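Local structure of EmGH1 (Erythrobacter marinus, 5Z87) at residues V311-W314 with D315-R318; A333-M336 with G337-G341. The protein probably hydrolyses beta-glucosidic bonds as a glycoside hydrolase family 3 enzyme, removing sugars from the ends of glucosides and short oligosaccharides. All coordinates share one frame; numbering follows the deposited sequence.

How the interactions relate
Interactions 1 and 2 follow each other along the chain within the family 3 N-terminal domain, a member of the TIM-barrel clan, and their centres are about 11 Å apart. Interaction 1 is the turn that leaves the last strand of the parallel sheet, 309-311, and puts Asp313 and Trp314 into the pocket where dithiothreitol is bound. After helix 319-322 the chain enters helix 330-340, whose last turns form interaction 2, away from that pocket. The two meet directly: Val317 O lies 3.3 Å from Ala333 CB, and Val317 CG1 is 4.0 Å from Ala334 CA. The helix thus packs against Val317 in the loop that carries the two pocket residues.

Interaction 1 of 2, residues V311-W314 with D315-R318; sequences VSDW and DDVR
Asp316 N closes a type II beta turn by bonding to Asp313 O at 2.9 Å, just after strand 309-311 in the TIM-barrel-type domain of this family 3 hydrolase. Ser312 OG donates to the same carbonyl oxygen, also at 2.9 Å. The two donors stand on opposite faces of the carbonyl plane, and Ser312 OG has a further bond to Leu346 N.

Among the carboxylates, Asp313 and Asp316 lie side by side and point the same way, with their planes turned 73° apart. Asp316 OD2 sits close to Asp313 CB, at 3.0 Å, and is 4.2 Å from Asp313 OD2. Outside the segments, His281 ND1 hydrogen-bonds Asp316 OD2 and Arg319 NH1 forms a salt bridge with OD1. Asp313 is in the dithiothreitol pocket together with Trp314.

Nonpolar packing is limited to Ser312 CB on Val317 CG2 at 3.8 Å. With CG trans to the backbone N (chi1 -179°), Trp314 carries its indole outward from the turn; Asp315 N, next in the chain, lies over one ring face, and Arg67 makes a cation-pi contact with the indole.

Farther along, a side-on salt bridge ties Arg318 to Asp315. Arg318 NE lies 3.0 Å from Asp315 OD2 and also bonds OD1, while Arg318 NH2 adds a second hydrogen bond to Asp315 OD1, at 3.2 Å.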
ATOM      1  N   VAL A 311      -5.019  24.350 -13.646  1.00 17.55           N
ATOM      2  CA  VAL A 311      -3.730  24.356 -14.332  1.00 15.85           C
ATOM      3  C   VAL A 311      -3.145  22.953 -14.261  1.00 19.39           C
ATOM      4  O   VAL A 311      -3.322  22.234 -13.268  1.00 18.38           O
ATOM      5  CB  VAL A 311      -2.768  25.407 -13.738  1.00 15.16           C
ATOM      6  CG1 VAL A 311      -2.601  25.212 -12.223  1.00 16.74           C
ATOM      7  CG2 VAL A 311      -1.436  25.381 -14.451  1.00 13.09           C
ATOM      8  N   SER A 312      -2.508  22.533 -15.346  1.00 18.72           N
ATOM      9  CA  SER A 312      -1.826  21.259 -15.331  1.00 17.99           C
ATOM     10  C   SER A 312      -0.558  21.351 -14.491  1.00 22.03           C
ATOM     11  O   SER A 312       0.025  22.426 -14.311  1.00 17.53           O
ATOM     12  CB  SER A 312      -1.460  20.832 -16.751  1.00 13.26           C
ATOM     13  OG  SER A 312      -0.249  21.454 -17.149  1.00 15.73           O
ATOM     14  N   ASP A 313      -0.126  20.203 -13.979  1.00 17.01           N
ATOM     15  CA  ASP A 313       1.251  20.099 -13.526  1.00 17.09           C
ATOM     16  C   ASP A 313       2.187  20.002 -14.740  1.00 20.47           C
ATOM     17  O   ASP A 313       1.755  19.780 -15.880  1.00 18.47           O
ATOM     18  CB  ASP A 313       1.408  18.907 -12.585  1.00 17.83           C
ATOM     19  CG  ASP A 313       2.590  19.061 -11.631  1.00 24.48           C
ATOM     20  OD1 ASP A 313       3.525  19.823 -11.964  1.00 27.46           O
ATOM     21  OD2 ASP A 313       2.566  18.435 -10.550  1.00 22.43           O
ATOM     22  N   TRP A 314       3.491  20.163 -14.483  1.00 17.28           N
ATOM     23  CA  TRP A 314       4.444  20.405 -15.559  1.00 18.63           C
ATOM     24  C   TRP A 314       4.401  19.306 -16.614  1.00 24.75           C
ATOM     25  O   TRP A 314       4.711  18.144 -16.334  1.00 23.10           O
ATOM     26  CB  TRP A 314       5.867  20.556 -15.021  1.00 16.62           C
ATOM     27  CG  TRP A 314       6.806  20.818 -16.164  1.00 23.98           C
ATOM     28  CD1 TRP A 314       7.553  19.892 -16.839  1.00 21.56           C
ATOM     29  CD2 TRP A 314       7.044  22.074 -16.817  1.00 23.41           C
ATOM     30  NE1 TRP A 314       8.255  20.495 -17.849  1.00 20.83           N
ATOM     31  CE2 TRP A 314       7.969  21.833 -17.856  1.00 21.48           C
ATOM     32  CE3 TRP A 314       6.584  23.379 -16.611  1.00 25.24           C
ATOM     33  CZ2 TRP A 314       8.431  22.844 -18.697  1.00 25.07           C
ATOM     34  CZ3 TRP A 314       7.047  24.383 -17.441  1.00 22.67           C
ATOM     35  CH2 TRP A 314       7.961  24.109 -18.476  1.00 24.37           C
ATOM     36  N   ASP A 315       4.030  19.697 -17.837  1.00 25.14           N
ATOM     37  CA  ASP A 315       3.932  18.834 -19.017  1.00 16.60           C
ATOM     38  C   ASP A 315       3.025  17.624 -18.809  1.00 17.28           C
ATOM     39  O   ASP A 315       3.142  16.637 -19.524  1.00 17.62           O
ATOM     40  CB  ASP A 315       5.311  18.371 -19.500  1.00 26.59           C
ATOM     41  CG  ASP A 315       5.357  18.162 -21.007  1.00 25.83           C
ATOM     42  OD1 ASP A 315       4.565  18.808 -21.720  1.00 31.34           O
ATOM     43  OD2 ASP A 315       6.175  17.356 -21.486  1.00 29.83           O
ATOM     44  N   ASP A 316       2.075  17.680 -17.882  1.00 17.46           N
ATOM     45  CA  ASP A 316       1.296  16.485 -17.600  1.00 20.38           C
ATOM     46  C   ASP A 316       0.170  16.226 -18.595  1.00 23.04           C
ATOM     47  O   ASP A 316      -0.374  15.116 -18.593  1.00 20.39           O
ATOM     48  CB  ASP A 316       0.713  16.551 -16.190  1.00 19.87           C
ATOM     49  CG  ASP A 316       1.624  15.920 -15.147  1.00 23.38           C
ATOM     50  OD1 ASP A 316       2.557  15.163 -15.512  1.00 21.20           O
ATOM     51  OD2 ASP A 316       1.403  16.193 -13.950  1.00 26.59           O
ATOM     52  N   VAL A 317      -0.203  17.201 -19.436  1.00 21.54           N
ATOM     53  CA  VAL A 317      -1.207  16.925 -20.464  1.00 19.59           C
ATOM     54  C   VAL A 317      -0.618  16.009 -21.527  1.00 21.51           C
ATOM     55  O   VAL A 317      -1.202  14.976 -21.866  1.00 20.83           O
ATOM     56  CB  VAL A 317      -1.766  18.226 -21.082  1.00 20.47           C
ATOM     57  CG1 VAL A 317      -2.884  17.887 -22.054  1.00 15.15           C
ATOM     58  CG2 VAL A 317      -2.334  19.148 -20.013  1.00 16.85           C
ATOM     59  N   ARG A 318       0.564  16.361 -22.046  1.00 17.89           N
ATOM     60  CA  ARG A 318       1.275  15.475 -22.962  1.00 19.66           C
ATOM     61  C   ARG A 318       1.467  14.076 -22.373  1.00 22.79           C
ATOM     62  O   ARG A 318       1.409  13.077 -23.095  1.00 23.42           O
ATOM     63  CB  ARG A 318       2.637  16.076 -23.318  1.00 17.24           C
ATOM     64  CG  ARG A 318       3.378  15.272 -24.376  1.00 25.70           C
ATOM     65  CD  ARG A 318       4.832  15.689 -24.495  1.00 24.97           C
ATOM     66  NE  ARG A 318       4.980  17.114 -24.239  1.00 33.80           N
ATOM     67  CZ  ARG A 318       4.922  18.050 -25.181  1.00 23.29           C
ATOM     68  NH1 ARG A 318       4.733  17.712 -26.452  1.00 20.93           N
ATOM     69  NH2 ARG A 318       5.065  19.317 -24.846  1.00 25.46           N
TER

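Interaction 2 of 2, residues A333-M336 with G337-G341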
ATOM      1  N   ALA A 333      -4.105  13.809 -26.542  1.00 19.52           N
ATOM      2  CA  ALA A 333      -3.885  14.191 -25.145  1.00 24.54           C
ATOM      3  C   ALA A 333      -4.425  15.589 -24.865  1.00 24.54           C
ATOM      4  O   ALA A 333      -5.115  15.812 -23.858  1.00 18.13           O
ATOM      5  CB  ALA A 333      -2.391  14.117 -24.800  1.00 20.25           C
ATOM      6  N   ALA A 334      -4.113  16.545 -25.742  1.00 24.15           N
ATOM      7  CA  ALA A 334      -4.662  17.892 -25.599  1.00 22.58           C
ATOM      8  C   ALA A 334      -6.181  17.849 -25.512  1.00 20.54           C
ATOM      9  O   ALA A 334      -6.777  18.498 -24.643  1.00 22.07           O
ATOM     10  CB  ALA A 334      -4.196  18.769 -26.769  1.00 18.65           C
ATOM     11  N   ILE A 335      -6.822  17.033 -26.359  1.00 23.26           N
ATOM     12  CA  ILE A 335      -8.285  16.981 -26.381  1.00 17.03           C
ATOM     13  C   ILE A 335      -8.824  16.389 -25.084  1.00 25.61           C
ATOM     14  O   ILE A 335      -9.791  16.903 -24.505  1.00 21.72           O
ATOM     15  CB  ILE A 335      -8.786  16.192 -27.603  1.00 20.27           C
ATOM     16  CG1 ILE A 335      -8.464  16.944 -28.892  1.00 25.53           C
ATOM     17  CG2 ILE A 335     -10.302  15.968 -27.498  1.00 26.38           C
ATOM     18  CD1 ILE A 335      -8.883  16.194 -30.158  1.00 25.89           C
ATOM     19  N   MET A 336      -8.219  15.293 -24.610  1.00 20.78           N
ATOM     20  CA  MET A 336      -8.662  14.683 -23.355  1.00 20.93           C
ATOM     21  C   MET A 336      -8.535  15.653 -22.183  1.00 21.14           C
ATOM     22  O   MET A 336      -9.477  15.818 -21.398  1.00 21.66           O
ATOM     23  CB  MET A 336      -7.867  13.410 -23.080  1.00 20.91           C
ATOM     24  CG  MET A 336      -8.282  12.238 -23.938  1.00 29.82           C
ATOM     25  SD  MET A 336      -7.375  10.740 -23.486  1.00 28.70           S
ATOM     26  CE  MET A 336      -8.002   9.605 -24.728  1.00 25.59           C
ATOM     27  N   GLY A 337      -7.371  16.305 -22.044  1.00 18.70           N
ATOM     28  CA  GLY A 337      -7.197  17.246 -20.944  1.00 17.97           C
ATOM     29  C   GLY A 337      -8.189  18.401 -20.976  1.00 22.51           C
ATOM     30  O   GLY A 337      -8.769  18.772 -19.946  1.00 21.90           O
ATOM     31  N   LEU A 338      -8.394  18.994 -22.151  1.00 20.03           N
ATOM     32  CA  LEU A 338      -9.285  20.149 -22.239  1.00 23.93           C
ATOM     33  C   LEU A 338     -10.732  19.760 -21.945  1.00 19.04           C
ATOM     34  O   LEU A 338     -11.420  20.431 -21.161  1.00 20.08           O
ATOM     35  CB  LEU A 338      -9.158  20.795 -23.620  1.00 22.78           C
ATOM     36  CG  LEU A 338      -9.757  22.188 -23.723  1.00 26.88           C
ATOM     37  CD1 LEU A 338      -8.891  23.163 -22.959  1.00 19.09           C
ATOM     38  CD2 LEU A 338      -9.886  22.585 -25.200  1.00 26.64           C
ATOM     39  N   ARG A 339     -11.212  18.662 -22.546  1.00 23.63           N
ATOM     40  CA  ARG A 339     -12.591  18.250 -22.284  1.00 22.04           C
ATOM     41  C   ARG A 339     -12.763  17.756 -20.860  1.00 25.77           C
ATOM     42  O   ARG A 339     -13.842  17.926 -20.272  1.00 23.30           O
ATOM     43  CB  ARG A 339     -13.039  17.161 -23.253  1.00 22.52           C
ATOM     44  CG  ARG A 339     -12.565  17.345 -24.667  1.00 34.26           C
ATOM     45  CD  ARG A 339     -13.670  17.653 -25.620  1.00 37.63           C
ATOM     46  NE  ARG A 339     -14.754  16.693 -25.522  1.00 43.48           N
ATOM     47  CZ  ARG A 339     -14.762  15.522 -26.140  1.00 54.55           C
ATOM     48  NH1 ARG A 339     -15.802  14.705 -25.996  1.00 54.77           N
ATOM     49  NH2 ARG A 339     -13.732  15.174 -26.900  1.00 52.00           N
ATOM     50  N   ALA A 340     -11.724  17.139 -20.288  1.00 21.44           N
ATOM     51  CA  ALA A 340     -11.825  16.722 -18.897  1.00 23.31           C
ATOM     52  C   ALA A 340     -12.009  17.931 -18.003  1.00 21.61           C
ATOM     53  O   ALA A 340     -12.798  17.895 -17.055  1.00 24.43           O
ATOM     54  CB  ALA A 340     -10.589  15.923 -18.476  1.00 23.97           C
ATOM     55  N   GLY A 341     -11.303  19.023 -18.304  1.00 18.33           N
ATOM     56  CA  GLY A 341     -11.440  20.219 -17.505  1.00 16.08           C
ATOM     57  C   GLY A 341     -10.149  20.893 -17.082  1.00 19.82           C
ATOM     58  O   GLY A 341     -10.164  21.707 -16.154  1.00 20.16           O
TER
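Ala340 N donates to Met336 O at 2.8 Å, the shortest in the series of alpha-helical backbone bonds that links 333-336 to 337-341 over the last turns of helix 330-340. The other bonds keep the same spacing of four residues. The N-H of Gly337 points almost straight at Ala333 O (177°), and Leu338 N reaches Ala334 O at 3.0 Å. Arg339 N bonds Ile335 O as well, although that oxygen is less surely placed in the model.

Side chains add little between successive turns, and most of them turn outward to other parts of the domain. The main lateral contact is Ile335 with Arg339, which lie side by side and point the same way. As modelled, Ile335 CG2 stands at the edge of the guanidinium, near its plane, 3.6 Å from Arg339 NH2; the course of the arginine chain up to that point is doubtful. Two close approaches simply come with the helical backbone: Leu338 CB is 3.5 Å from Ala334 O, and Ala340 CB is 3.1 Å from Met336 O.

Different neighbours take the different faces of this helix. Leu338 packs on Tyr368 and Ala372 of helix 366-382 and, with Ala334, on Leu355 of helix 355-360. Ala333 touches His321 and Met336 touches Ile320, both in helix 319-322, Met336 with its chain extended beyond CG. This is structural packing in the barrel-type domain, away from the bound dithiothreitol.

Gly341 leaves the helical conformation with a positive phi, yet its backbone stays tied to the last turn, with Gly341 N bonded to Gly337 O at 3.0 Å.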